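Local structure of TRAP dicarboxylate transporter-DctP subunit (Desulfovibrio salexigens, 4N6D) at residues Leu142-Ser147 with Pro234-Met239; Ala120-Trp125 with Leu258-Ala263; Tyr34-Pro39 with Ile90-Leu95; Cys45-Arg50 with Glu264-Tyr269. The protein probably binds an organic acid, such as a dicarboxylate, in the periplasm and delivers it to a TRAP-type membrane transporter. One frame throughout, in Å; residues are numbered along the deposited sequence.

Contact 1 (Leu142-Ser147 with Pro234-Met239); sequences LTMFAS and PFAIIM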
loop_
_atom_site.group_PDB
_atom_site.type_symbol
_atom_site.label_atom_id
_atom_site.label_comp_id
_atom_site.label_asym_id
_atom_site.label_seq_id
_atom_site.Cartn_x
_atom_site.Cartn_y
_atom_site.Cartn_z
ATOM N N LEU A 142 -7.043 13.454 4.978
ATOM C CA LEU A 142 -5.891 14.357 4.936
ATOM C C LEU A 142 -4.929 13.993 3.815
ATOM O O LEU A 142 -4.309 14.880 3.228
ATOM C CB LEU A 142 -5.126 14.342 6.262
ATOM C CG LEU A 142 -5.922 14.964 7.405
ATOM C CD1 LEU A 142 -5.143 14.773 8.686
ATOM C CD2 LEU A 142 -6.145 16.419 7.128
ATOM N N THR A 143 -4.735 12.698 3.592
ATOM C CA THR A 143 -3.927 12.214 2.462
ATOM C C THR A 143 -4.221 10.729 2.273
ATOM O O THR A 143 -4.928 10.116 3.077
ATOM C CB THR A 143 -2.392 12.465 2.621
ATOM O OG1 THR A 143 -1.746 12.257 1.354
ATOM C CG2 THR A 143 -1.787 11.545 3.650
ATOM N N MET A 144 -3.723 10.170 1.182
ATOM C CA MET A 144 -3.782 8.732 0.954
ATOM C C MET A 144 -2.484 8.337 0.303
ATOM O O MET A 144 -1.794 9.168 -0.288
ATOM C CB MET A 144 -4.937 8.348 0.047
ATOM C CG MET A 144 -6.287 8.751 0.634
ATOM S SD MET A 144 -7.609 8.301 -0.467
ATOM C CE MET A 144 -7.844 6.602 0.034
ATOM N N PHE A 145 -2.140 7.060 0.423
ATOM C CA PHE A 145 -0.952 6.537 -0.235
ATOM C C PHE A 145 -1.015 5.020 -0.283
ATOM O O PHE A 145 -1.911 4.419 0.275
ATOM C CB PHE A 145 0.322 7.003 0.469
ATOM C CG PHE A 145 0.323 6.755 1.939
ATOM C CD1 PHE A 145 0.623 5.510 2.445
ATOM C CD2 PHE A 145 0.041 7.782 2.822
ATOM C CE1 PHE A 145 0.612 5.280 3.827
ATOM C CE2 PHE A 145 0.037 7.560 4.202
ATOM C CZ PHE A 145 0.310 6.313 4.697
ATOM N N ALA A 146 -0.065 4.423 -0.975
ATOM C CA ALA A 146 -0.041 2.979 -1.169
ATOM C C ALA A 146 1.345 2.437 -0.917
ATOM O O ALA A 146 2.352 3.128 -1.106
ATOM C CB ALA A 146 -0.463 2.610 -2.584
ATOM N N SER A 147 1.398 1.165 -0.524
ATOM C CA SER A 147 2.657 0.454 -0.418
ATOM C C SER A 147 3.309 0.296 -1.796
ATOM O O SER A 147 2.712 0.629 -2.817
ATOM C CB SER A 147 2.387 -0.921 0.166
ATOM O OG SER A 147 1.736 -1.745 -0.795
ATOM N N PRO A 234 -3.526 -0.010 -0.192
ATOM C CA PRO A 234 -3.860 1.403 -0.035
ATOM C C PRO A 234 -4.148 1.801 1.426
ATOM O O PRO A 234 -4.698 1.019 2.218
ATOM C CB PRO A 234 -5.131 1.550 -0.862
ATOM C CG PRO A 234 -5.813 0.214 -0.719
ATOM C CD PRO A 234 -4.701 -0.799 -0.615
ATOM N N PHE A 235 -3.794 3.045 1.734
ATOM C CA PHE A 235 -3.960 3.608 3.074
ATOM C C PHE A 235 -4.641 4.960 2.971
ATOM O O PHE A 235 -4.472 5.668 1.976
ATOM C CB PHE A 235 -2.591 3.865 3.717
ATOM C CG PHE A 235 -1.798 2.623 4.025
ATOM C CD1 PHE A 235 -1.103 1.946 3.028
ATOM C CD2 PHE A 235 -1.722 2.148 5.313
ATOM C CE1 PHE A 235 -0.382 0.822 3.311
ATOM C CE2 PHE A 235 -0.985 1.014 5.609
ATOM C CZ PHE A 235 -0.318 0.350 4.596
ATOM N N ALA A 236 -5.381 5.321 4.016
ATOM C CA ALA A 236 -5.920 6.659 4.160
ATOM C C ALA A 236 -5.517 7.247 5.497
ATOM O O ALA A 236 -5.488 6.543 6.510
ATOM C CB ALA A 236 -7.449 6.640 4.046
ATOM N N ILE A 237 -5.187 8.530 5.487
ATOM C CA ILE A 237 -5.017 9.291 6.727
ATOM C C ILE A 237 -6.291 10.091 6.958
ATOM O O ILE A 237 -6.686 10.932 6.136
ATOM C CB ILE A 237 -3.800 10.213 6.668
ATOM C CG1 ILE A 237 -2.518 9.419 6.324
ATOM C CG2 ILE A 237 -3.670 10.984 7.988
ATOM C CD1 ILE A 237 -2.236 8.228 7.257
ATOM N N ILE A 238 -6.969 9.781 8.059
ATOM C CA ILE A 238 -8.279 10.364 8.352
ATOM C C ILE A 238 -8.211 11.257 9.579
ATOM O O ILE A 238 -7.440 10.992 10.501
ATOM C CB ILE A 238 -9.377 9.259 8.565
ATOM C CG1 ILE A 238 -8.963 8.229 9.625
ATOM C CG2 ILE A 238 -9.705 8.561 7.237
ATOM C CD1 ILE A 238 -10.122 7.324 10.118
ATOM N N MET A 239 -9.040 12.302 9.576
ATOM C CA MET A 239 -9.110 13.220 10.696
ATOM C C MET A 239 -10.552 13.341 11.184
ATOM O O MET A 239 -11.496 13.374 10.388
ATOM C CB MET A 239 -8.570 14.583 10.263
ATOM C CG MET A 239 -8.630 15.628 11.362
ATOM S SD MET A 239 -7.752 17.135 10.921
ATOM C CE MET A 239 -7.530 17.871 12.524
#
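In the five-stranded mixed sheet of one lobe of this periplasmic-binding-protein fold, Leu142-Ser147 runs along the edge as an antiparallel partner of Pro234-Met239. Four backbone hydrogen bonds hold the ladder: Leu142 N to Ile237 O, Ile237 N to Thr143 O, and two between Phe145 and Phe235. Leu142 and Thr143 both face Ile237, consistent with a classic beta bulge at the start of the segment. Met144 with Ala236 and Ala146 with Pro234 are non-hydrogen-bonded pairs. The bond from Phe235 N to Phe145 O is the shortest at 2.7 Å. Next to it, Met144 CA lies 3.3 Å from Phe235 O, a CA-H...O contact that gives this carbonyl a second, weaker partner besides Phe145 N.

The face carrying Thr143, Phe145, Phe235 and Ile237 is packed under helices 43-58 and 249-285. Phe145 has CG between its backbone N and carbonyl carbon (chi1 51°), and its ring reaches over the neighbouring strand, where Phe235 CB sits over one face, 4.0 Å from the ring centroid. The two phenyl planes are only 22° apart but slid so far that they barely overlap; the rings meet at their rims, near Phe145 CE1 and Phe235 CG. On the face of Met144 and Ala236, Met144 bends at chi3 to bring CE to Ala236 CB. Thr143 OG1 turns away to Gly259 O, leaving its methyl CG2 beside Ile237 CG1, a tight carbon pair at 3.5 Å.

Contact 2 (Ala120-Trp125 with Leu258-Ala263); sequences ASLALW and LGREQA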
loop_
_atom_site.group_PDB
_atom_site.type_symbol
_atom_site.label_atom_id
_atom_site.label_comp_id
_atom_site.label_asym_id
_atom_site.label_seq_id
_atom_site.Cartn_x
_atom_site.Cartn_y
_atom_site.Cartn_z
ATOM N N ALA A 120 1.033 4.464 -7.681
ATOM C CA ALA A 120 -0.162 3.992 -7.024
ATOM C C ALA A 120 -0.650 5.029 -6.025
ATOM O O ALA A 120 -1.852 5.215 -5.878
ATOM C CB ALA A 120 0.102 2.665 -6.333
ATOM N N SER A 121 0.274 5.687 -5.327
ATOM C CA SER A 121 -0.135 6.657 -4.295
ATOM C C SER A 121 -0.841 7.845 -4.945
ATOM O O SER A 121 -1.900 8.299 -4.481
ATOM C CB SER A 121 1.070 7.161 -3.494
ATOM O OG SER A 121 1.621 6.129 -2.692
ATOM N N LEU A 122 -0.248 8.356 -6.014
ATOM C CA LEU A 122 -0.819 9.516 -6.671
ATOM C C LEU A 122 -2.125 9.150 -7.372
ATOM O O LEU A 122 -3.065 9.952 -7.354
ATOM C CB LEU A 122 0.166 10.139 -7.655
ATOM C CG LEU A 122 1.248 10.983 -6.983
ATOM C CD1 LEU A 122 2.351 11.270 -7.939
ATOM C CD2 LEU A 122 0.592 12.255 -6.420
ATOM N N ALA A 123 -2.191 7.958 -7.978
ATOM C CA ALA A 123 -3.439 7.538 -8.614
ATOM C C ALA A 123 -4.548 7.388 -7.578
ATOM O O ALA A 123 -5.688 7.788 -7.815
ATOM C CB ALA A 123 -3.268 6.239 -9.411
ATOM N N LEU A 124 -4.217 6.825 -6.416
ATOM C CA LEU A 124 -5.202 6.665 -5.343
ATOM C C LEU A 124 -5.766 8.012 -4.873
ATOM O O LEU A 124 -6.996 8.164 -4.714
ATOM C CB LEU A 124 -4.575 5.897 -4.178
ATOM C CG LEU A 124 -5.402 5.691 -2.908
ATOM C CD1 LEU A 124 -6.672 4.885 -3.126
ATOM C CD2 LEU A 124 -4.492 5.049 -1.919
ATOM N N TRP A 125 -4.880 8.971 -4.646
ATOM C CA TRP A 125 -5.296 10.309 -4.207
ATOM C C TRP A 125 -6.186 10.958 -5.271
ATOM O O TRP A 125 -7.230 11.552 -4.952
ATOM C CB TRP A 125 -4.064 11.182 -3.922
ATOM C CG TRP A 125 -4.453 12.567 -3.579
ATOM C CD1 TRP A 125 -4.335 13.671 -4.376
ATOM C CD2 TRP A 125 -5.093 13.003 -2.380
ATOM N NE1 TRP A 125 -4.853 14.773 -3.739
ATOM C CE2 TRP A 125 -5.308 14.393 -2.502
ATOM C CE3 TRP A 125 -5.496 12.355 -1.206
ATOM C CZ2 TRP A 125 -5.918 15.143 -1.502
ATOM C CZ3 TRP A 125 -6.087 13.111 -0.201
ATOM C CH2 TRP A 125 -6.286 14.484 -0.353
ATOM N N LEU A 258 -1.289 19.968 1.560
ATOM C CA LEU A 258 -0.471 18.790 1.815
ATOM C C LEU A 258 -1.071 17.454 1.352
ATOM O O LEU A 258 -0.404 16.430 1.376
ATOM C CB LEU A 258 -0.126 18.681 3.304
ATOM C CG LEU A 258 1.081 19.497 3.719
ATOM C CD1 LEU A 258 1.083 19.687 5.235
ATOM C CD2 LEU A 258 2.383 18.850 3.221
ATOM N N GLY A 259 -2.332 17.423 0.949
ATOM C CA GLY A 259 -2.924 16.130 0.626
ATOM C C GLY A 259 -2.216 15.452 -0.544
ATOM O O GLY A 259 -1.713 14.328 -0.438
ATOM N N ARG A 260 -2.182 16.130 -1.681
ATOM C CA ARG A 260 -1.488 15.574 -2.838
ATOM C C ARG A 260 0.020 15.475 -2.591
ATOM O O ARG A 260 0.662 14.483 -2.956
ATOM C CB ARG A 260 -1.751 16.412 -4.092
ATOM C CG ARG A 260 -1.209 15.753 -5.336
ATOM C CD ARG A 260 -0.998 16.778 -6.437
ATOM N NE ARG A 260 -0.257 16.177 -7.540
ATOM C CZ ARG A 260 -0.798 15.356 -8.421
ATOM N NH1 ARG A 260 -2.092 15.082 -8.347
ATOM N NH2 ARG A 260 -0.052 14.835 -9.392
ATOM N N GLU A 261 0.589 16.497 -1.965
ATOM C CA GLU A 261 2.020 16.524 -1.717
ATOM C C GLU A 261 2.426 15.311 -0.897
ATOM O O GLU A 261 3.445 14.680 -1.158
ATOM C CB GLU A 261 2.437 17.766 -0.933
ATOM C CG GLU A 261 2.197 19.085 -1.607
ATOM C CD GLU A 261 2.867 20.239 -0.868
ATOM O OE1 GLU A 261 3.766 19.961 -0.048
ATOM O OE2 GLU A 261 2.499 21.410 -1.135
ATOM N N GLN A 262 1.658 15.014 0.146
ATOM C CA GLN A 262 2.031 13.928 1.044
ATOM C C GLN A 262 1.855 12.563 0.384
ATOM O O GLN A 262 2.611 11.629 0.671
ATOM C CB GLN A 262 1.266 14.026 2.374
ATOM C CG GLN A 262 1.773 13.101 3.460
ATOM C CD GLN A 262 3.135 13.482 3.950
ATOM O OE1 GLN A 262 3.614 14.569 3.672
ATOM N NE2 GLN A 262 3.761 12.595 4.707
ATOM N N ALA A 263 0.863 12.438 -0.495
ATOM C CA ALA A 263 0.696 11.215 -1.270
ATOM C C ALA A 263 1.980 10.972 -2.096
ATOM O O ALA A 263 2.557 9.872 -2.092
ATOM C CB ALA A 263 -0.530 11.329 -2.188
#
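Trp125 lays one face of its indole against the backbone of Gly259 and Arg260, and this is the tight part of the contact between two nearly antiparallel helix segments, whose axes approach to 9.2 Å at 155°. Gly259 CA sits over the six-membered ring, 4.2 Å from its centroid, and Arg260 CA over the five-membered ring at 3.9 Å, so two consecutive alpha carbons make CH-pi contacts with the same face. Gly259, having no side chain, lets Trp125 CZ2 approach to 3.8 Å of its CA. Trp125 CG stands anti to the backbone N (chi1 176°), and chi2 turns the indole face to the other helix. Arg260 CB passes 3.5 Å from Trp125 NE1. One turn on, Ala263 CB meets Trp125 CB, and Ser121 CB rests 3.4 Å from Ala263 O.

Toward the partly exposed side the fit is looser. Arg260 runs out extended as far as NE, and its guanidinium, turned 74° from the indole plane, takes Leu122 CD2 over the centre of one face at 3.9 Å from CZ; Leu122 CD2 stays 4.5 Å from Ala263 CB. The charge finds its polar partners elsewhere, in a salt bridge with Asp126 and a hydrogen bond to Tyr336 OH of helix 322-337. Ser121 OG, bonded to Ser117 O in its own helix, also meets Ala146 N of edge strand 139-146, against which Leu124 and Gln262 pack at Met144 and Thr143.

Contact 3 (Tyr34-Pro39 with Ile90-Leu95); sequences YANFPP and IGCVSL. With EDO (1,2-ethanediol), chain E.
Ile90 points its CG2 methyl straight at the centre of the Tyr34 ring, 3.6 Å from the centroid and 5° off the ring normal, a CH-pi contact between side chains that cross obliquely. Tyr34 CG is anti to the backbone N (chi1 -170°), and the ring turns one face to the Ile90 methyl on the neighbouring parallel strand; the phenol OH ends at Gln47 NE2. Underneath, Ala35 N donates to Ile90 O at 2.8 Å, whereas the return bond from Cys92 N to Ala35 O is weak, 3.3 Å long and bent to 128°.

Farther along, the chain of Tyr34-Pro39 leaves the strand, and side chains take over. Asn36 brings OD1 to 3.2 Å from Cys92 CB and 3.5 Å from Cys92 SG, while ND2 bonds to Pro44 O. Phe37 presents the edge of its ring to Cys92 O, which lies near the ring plane 3.6 Å from CD2, and its CZ touches Ser94 CB. A 1,2-ethanediol, probably from the crystallisation liquor, packs by C1 against Phe37 and accepts a hydrogen bond at O1 from Ser94 N, 2.8 Å away; it also bonds to His98.

Chemically, then, the backbone pairing gives way to side-chain contacts, with the amide of Asn36 as the polar group among them. Asn36 OD1 is buried against Cys92 with no hydrogen-bond partner in the model, whereas ND2 of the same amide is satisfied by Pro44 O.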
loop_
_atom_site.group_PDB
_atom_site.type_symbol
_atom_site.label_atom_id
_atom_site.label_comp_id
_atom_site.label_asym_id
_atom_site.label_seq_id
_atom_site.Cartn_x
_atom_site.Cartn_y
_atom_site.Cartn_z
ATOM N N TYR A 34 -1.965 11.989 16.533
ATOM C CA TYR A 34 -1.932 11.249 15.284
ATOM C C TYR A 34 -1.593 9.795 15.626
ATOM O O TYR A 34 -0.457 9.461 16.007
ATOM C CB TYR A 34 -0.915 11.943 14.360
ATOM C CG TYR A 34 -0.849 11.518 12.913
ATOM C CD1 TYR A 34 -0.564 12.451 11.937
ATOM C CD2 TYR A 34 -0.997 10.194 12.521
ATOM C CE1 TYR A 34 -0.436 12.088 10.598
ATOM C CE2 TYR A 34 -0.885 9.830 11.181
ATOM C CZ TYR A 34 -0.592 10.785 10.231
ATOM O OH TYR A 34 -0.449 10.470 8.899
ATOM N N ALA A 35 -2.616 8.943 15.553
ATOM C CA ALA A 35 -2.482 7.521 15.849
ATOM C C ALA A 35 -2.007 6.775 14.611
ATOM O O ALA A 35 -2.417 7.088 13.506
ATOM C CB ALA A 35 -3.814 6.954 16.326
ATOM N N ASN A 36 -1.153 5.783 14.812
ATOM C CA ASN A 36 -0.647 4.975 13.716
ATOM C C ASN A 36 -0.358 3.573 14.227
ATOM O O ASN A 36 0.310 3.417 15.238
ATOM C CB ASN A 36 0.611 5.633 13.151
ATOM C CG ASN A 36 0.689 5.545 11.658
ATOM O OD1 ASN A 36 0.307 4.532 11.064
ATOM N ND2 ASN A 36 1.188 6.611 11.033
ATOM N N PHE A 37 -0.864 2.551 13.551
ATOM C CA PHE A 37 -0.823 1.208 14.107
ATOM C C PHE A 37 0.537 0.455 13.977
ATOM O O PHE A 37 0.915 -0.297 14.888
ATOM C CB PHE A 37 -1.970 0.359 13.549
ATOM C CG PHE A 37 -1.831 0.034 12.099
ATOM C CD1 PHE A 37 -1.051 -1.047 11.682
ATOM C CD2 PHE A 37 -2.464 0.810 11.140
ATOM C CE1 PHE A 37 -0.911 -1.337 10.334
ATOM C CE2 PHE A 37 -2.319 0.532 9.791
ATOM C CZ PHE A 37 -1.538 -0.548 9.390
ATOM N N PRO A 38 1.264 0.656 12.868
ATOM C CA PRO A 38 2.479 -0.136 12.675
ATOM C C PRO A 38 3.671 0.440 13.434
ATOM O O PRO A 38 3.574 1.543 13.981
ATOM C CB PRO A 38 2.726 -0.029 11.168
ATOM C CG PRO A 38 2.226 1.309 10.812
ATOM C CD PRO A 38 1.038 1.594 11.746
ATOM N N PRO A 39 4.779 -0.308 13.498
ATOM C CA PRO A 39 5.970 0.190 14.194
ATOM C C PRO A 39 6.548 1.483 13.608
ATOM O O PRO A 39 6.406 1.755 12.415
ATOM C CB PRO A 39 6.977 -0.943 14.015
ATOM C CG PRO A 39 6.144 -2.160 13.811
ATOM C CD PRO A 39 4.960 -1.692 13.025
ATOM N N ILE A 90 -6.347 12.199 14.492
ATOM C CA ILE A 90 -5.927 11.704 13.190
ATOM C C ILE A 90 -5.496 10.274 13.335
ATOM O O ILE A 90 -4.983 9.871 14.384
ATOM C CB ILE A 90 -4.714 12.526 12.656
ATOM C CG1 ILE A 90 -5.077 13.999 12.526
ATOM C CG2 ILE A 90 -4.210 11.948 11.320
ATOM C CD1 ILE A 90 -3.832 14.885 12.285
ATOM N N GLY A 91 -5.735 9.478 12.309
ATOM C CA GLY A 91 -5.313 8.087 12.319
ATOM C C GLY A 91 -5.023 7.566 10.923
ATOM O O GLY A 91 -5.458 8.153 9.927
ATOM N N CYS A 92 -4.275 6.465 10.883
ATOM C CA CYS A 92 -3.853 5.781 9.648
ATOM C C CYS A 92 -4.597 4.467 9.474
ATOM O O CYS A 92 -4.553 3.575 10.350
ATOM C CB CYS A 92 -2.365 5.502 9.706
ATOM S SG CYS A 92 -1.724 4.702 8.191
ATOM N N VAL A 93 -5.273 4.345 8.338
ATOM C CA VAL A 93 -6.073 3.171 8.040
ATOM C C VAL A 93 -5.516 2.400 6.849
ATOM O O VAL A 93 -5.304 2.966 5.786
ATOM C CB VAL A 93 -7.524 3.557 7.759
ATOM C CG1 VAL A 93 -8.354 2.324 7.402
ATOM C CG2 VAL A 93 -8.134 4.299 8.964
ATOM N N SER A 94 -5.301 1.100 7.031
ATOM C CA SER A 94 -4.995 0.191 5.931
ATOM C C SER A 94 -6.321 -0.341 5.414
ATOM O O SER A 94 -6.978 -1.125 6.081
ATOM C CB SER A 94 -4.118 -0.961 6.421
ATOM O OG SER A 94 -3.847 -1.879 5.366
ATOM N N LEU A 95 -6.736 0.091 4.229
ATOM C CA LEU A 95 -8.101 -0.193 3.796
ATOM C C LEU A 95 -8.409 -1.688 3.694
ATOM O O LEU A 95 -9.532 -2.103 3.954
ATOM C CB LEU A 95 -8.420 0.483 2.459
ATOM C CG LEU A 95 -8.072 1.966 2.327
ATOM C CD1 LEU A 95 -8.582 2.481 0.960
ATOM C CD2 LEU A 95 -8.670 2.815 3.452
HETATM C C1 EDO E . -5.871 -0.456 10.539
HETATM O O1 EDO E . -6.382 -0.369 9.210
HETATM C C2 EDO E . -6.373 0.794 11.230
HETATM O O2 EDO E . -7.775 0.898 10.926
#

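Contact 4 (Cys45-Arg50 with Glu264-Tyr269); sequences CVQMER and EWTGKY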
loop_
_atom_site.group_PDB
_atom_site.type_symbol
_atom_site.label_atom_id
_atom_site.label_comp_id
_atom_site.label_asym_id
_atom_site.label_seq_id
_atom_site.Cartn_x
_atom_site.Cartn_y
_atom_site.Cartn_z
ATOM N N CYS A 45 4.482 5.282 9.368
ATOM C CA CYS A 45 4.890 6.132 10.488
ATOM C C CYS A 45 5.930 7.139 10.049
ATOM O O CYS A 45 5.900 8.284 10.469
ATOM C CB CYS A 45 5.423 5.289 11.630
ATOM S SG CYS A 45 4.069 4.367 12.419
ATOM N N VAL A 46 6.845 6.726 9.181
ATOM C CA VAL A 46 7.852 7.668 8.688
ATOM C C VAL A 46 7.188 8.842 7.978
ATOM O O VAL A 46 7.545 10.006 8.197
ATOM C CB VAL A 46 8.860 6.963 7.753
ATOM C CG1 VAL A 46 9.730 7.971 7.015
ATOM C CG2 VAL A 46 9.719 6.013 8.550
ATOM N N GLN A 47 6.203 8.567 7.132
ATOM C CA GLN A 47 5.542 9.675 6.463
ATOM C C GLN A 47 4.782 10.520 7.478
ATOM O O GLN A 47 4.727 11.745 7.337
ATOM C CB GLN A 47 4.645 9.200 5.312
ATOM C CG GLN A 47 3.389 8.468 5.736
ATOM C CD GLN A 47 2.277 9.369 6.269
ATOM O OE1 GLN A 47 2.119 10.533 5.857
ATOM N NE2 GLN A 47 1.469 8.812 7.166
ATOM N N MET A 48 4.213 9.889 8.505
ATOM C CA MET A 48 3.509 10.643 9.552
ATOM C C MET A 48 4.447 11.707 10.174
ATOM O O MET A 48 4.089 12.885 10.350
ATOM C CB MET A 48 2.969 9.690 10.610
ATOM C CG MET A 48 2.586 10.340 11.932
ATOM S SD MET A 48 2.117 9.126 13.191
ATOM C CE MET A 48 3.695 8.294 13.498
ATOM N N GLU A 49 5.673 11.309 10.483
ATOM C CA GLU A 49 6.614 12.253 11.097
ATOM C C GLU A 49 6.959 13.391 10.154
ATOM O O GLU A 49 7.111 14.523 10.585
ATOM C CB GLU A 49 7.909 11.569 11.549
ATOM C CG GLU A 49 7.709 10.506 12.613
ATOM C CD GLU A 49 7.148 11.057 13.912
ATOM O OE1 GLU A 49 7.344 12.255 14.193
ATOM O OE2 GLU A 49 6.498 10.289 14.645
ATOM N N ARG A 50 7.115 13.090 8.867
ATOM C CA ARG A 50 7.419 14.144 7.891
ATOM C C ARG A 50 6.239 15.109 7.748
ATOM O O ARG A 50 6.415 16.331 7.663
ATOM C CB ARG A 50 7.793 13.527 6.548
ATOM C CG ARG A 50 8.315 14.548 5.524
ATOM C CD ARG A 50 7.239 14.931 4.554
ATOM N NE ARG A 50 7.712 15.992 3.665
ATOM C CZ ARG A 50 6.952 16.585 2.749
ATOM N NH1 ARG A 50 5.693 16.200 2.576
ATOM N NH2 ARG A 50 7.469 17.555 1.990
ATOM N N GLU A 264 2.419 12.003 -2.816
ATOM C CA GLU A 264 3.642 11.915 -3.624
ATOM C C GLU A 264 4.873 11.663 -2.765
ATOM O O GLU A 264 5.707 10.825 -3.084
ATOM C CB GLU A 264 3.847 13.194 -4.441
ATOM C CG GLU A 264 5.062 13.151 -5.340
ATOM C CD GLU A 264 5.138 14.329 -6.302
ATOM O OE1 GLU A 264 4.104 14.959 -6.585
ATOM O OE2 GLU A 264 6.244 14.623 -6.779
ATOM N N TRP A 265 4.992 12.395 -1.668
ATOM C CA TRP A 265 6.175 12.276 -0.826
ATOM C C TRP A 265 6.312 10.860 -0.305
ATOM O O TRP A 265 7.417 10.300 -0.269
ATOM C CB TRP A 265 6.128 13.250 0.364
ATOM C CG TRP A 265 7.416 13.238 1.093
ATOM C CD1 TRP A 265 8.468 14.073 0.891
ATOM C CD2 TRP A 265 7.824 12.315 2.110
ATOM N NE1 TRP A 265 9.515 13.739 1.734
ATOM C CE2 TRP A 265 9.138 12.659 2.486
ATOM C CE3 TRP A 265 7.209 11.241 2.746
ATOM C CZ2 TRP A 265 9.836 11.963 3.477
ATOM C CZ3 TRP A 265 7.906 10.556 3.723
ATOM C CH2 TRP A 265 9.206 10.915 4.063
ATOM N N THR A 266 5.188 10.290 0.128
ATOM C CA THR A 266 5.194 8.950 0.705
ATOM C C THR A 266 5.544 7.896 -0.334
ATOM O O THR A 266 6.343 6.968 -0.079
ATOM C CB THR A 266 3.833 8.619 1.347
ATOM O OG1 THR A 266 3.551 9.569 2.385
ATOM C CG2 THR A 266 3.849 7.249 1.938
ATOM N N GLY A 267 4.950 8.006 -1.510
ATOM C CA GLY A 267 5.282 7.063 -2.568
ATOM C C GLY A 267 6.741 7.142 -2.985
ATOM O O GLY A 267 7.412 6.124 -3.218
ATOM N N LYS A 268 7.262 8.356 -3.079
ATOM C CA LYS A 268 8.660 8.503 -3.441
ATOM C C LYS A 268 9.584 7.954 -2.375
ATOM O O LYS A 268 10.614 7.334 -2.691
ATOM C CB LYS A 268 8.974 9.950 -3.775
ATOM C CG LYS A 268 8.387 10.320 -5.130
ATOM C CD LYS A 268 8.750 11.689 -5.614
ATOM C CE LYS A 268 8.267 11.868 -7.052
ATOM N NZ LYS A 268 8.414 13.278 -7.539
ATOM N N TYR A 269 9.234 8.191 -1.115
ATOM C CA TYR A 269 10.009 7.671 -0.001
ATOM C C TYR A 269 10.055 6.145 -0.065
ATOM O O TYR A 269 11.122 5.523 0.070
ATOM C CB TYR A 269 9.426 8.115 1.355
ATOM C CG TYR A 269 9.993 7.282 2.456
ATOM C CD1 TYR A 269 11.246 7.566 2.993
ATOM C CD2 TYR A 269 9.318 6.165 2.913
ATOM C CE1 TYR A 269 11.801 6.768 3.977
ATOM C CE2 TYR A 269 9.866 5.358 3.902
ATOM C CZ TYR A 269 11.108 5.664 4.423
ATOM O OH TYR A 269 11.634 4.841 5.409
#
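Arg50 sets out with CG anti to its backbone N and bends at chi2 (-100°), which puts CD over the indole of Trp265, whose own CG is also anti to the backbone N. The guanidinium lies flat on the ring, planes 5° apart and centres 3.9 Å from each other, in a cation-pi stack with the five-membered ring. Arg50 CD packs over the same face, 3.6 Å from the centroid of that ring, so methylene and charge share the indole; its other face rests on Tyr269 CB. Gln262 OE1 accepts a hydrogen bond from Arg50 NH1, which helps to fix the rotation of the guanidinium.

At the ring's far end, Trp265 CZ3 comes to 3.7 Å from Gln47 CA, and Val46 CG1 lies near the indole plane at the edge. The same methyl sits over one face of Tyr269, 4.0 Å from its centroid. On the buried side, Gln47 CB meets Thr266 OG1 at 3.1 Å; that hydroxyl is hydrogen-bonded to Gln262 O, while Gln47 OE1 accepts from Gln262 NE2 and Gln47 NE2 bonds to Pro44 O.

The segments' axes run at 135° and 10.1 Å apart. This is helix-on-helix packing over the sheet of one lobe, in which helix 43-58 meets helix 249-285, the very long helix familiar from TRAP solute-binding proteins.

From the N terminus, strand 30-35 enters the sheet and contact 3 closes the first loop when strand 90-94 pairs beside it. Helix 43-58 leaves from inside that loop and waits until helix 249-285 to close contact 4, so contacts 3 and 4 cross. Contact 2 opens at helix 117-131 and contact 1 at strand 139-146; contact 1 closes first, with strand 234-240, then contact 2, then contact 4, each enclosing the one before. Strand 234-240, between 90-94 and 139-146, joins contacts 3 and 1 in one sheet. Contacts 2 and 4 share helix 249-285, which meets helix 117-131 in one and helix 43-58 in the other.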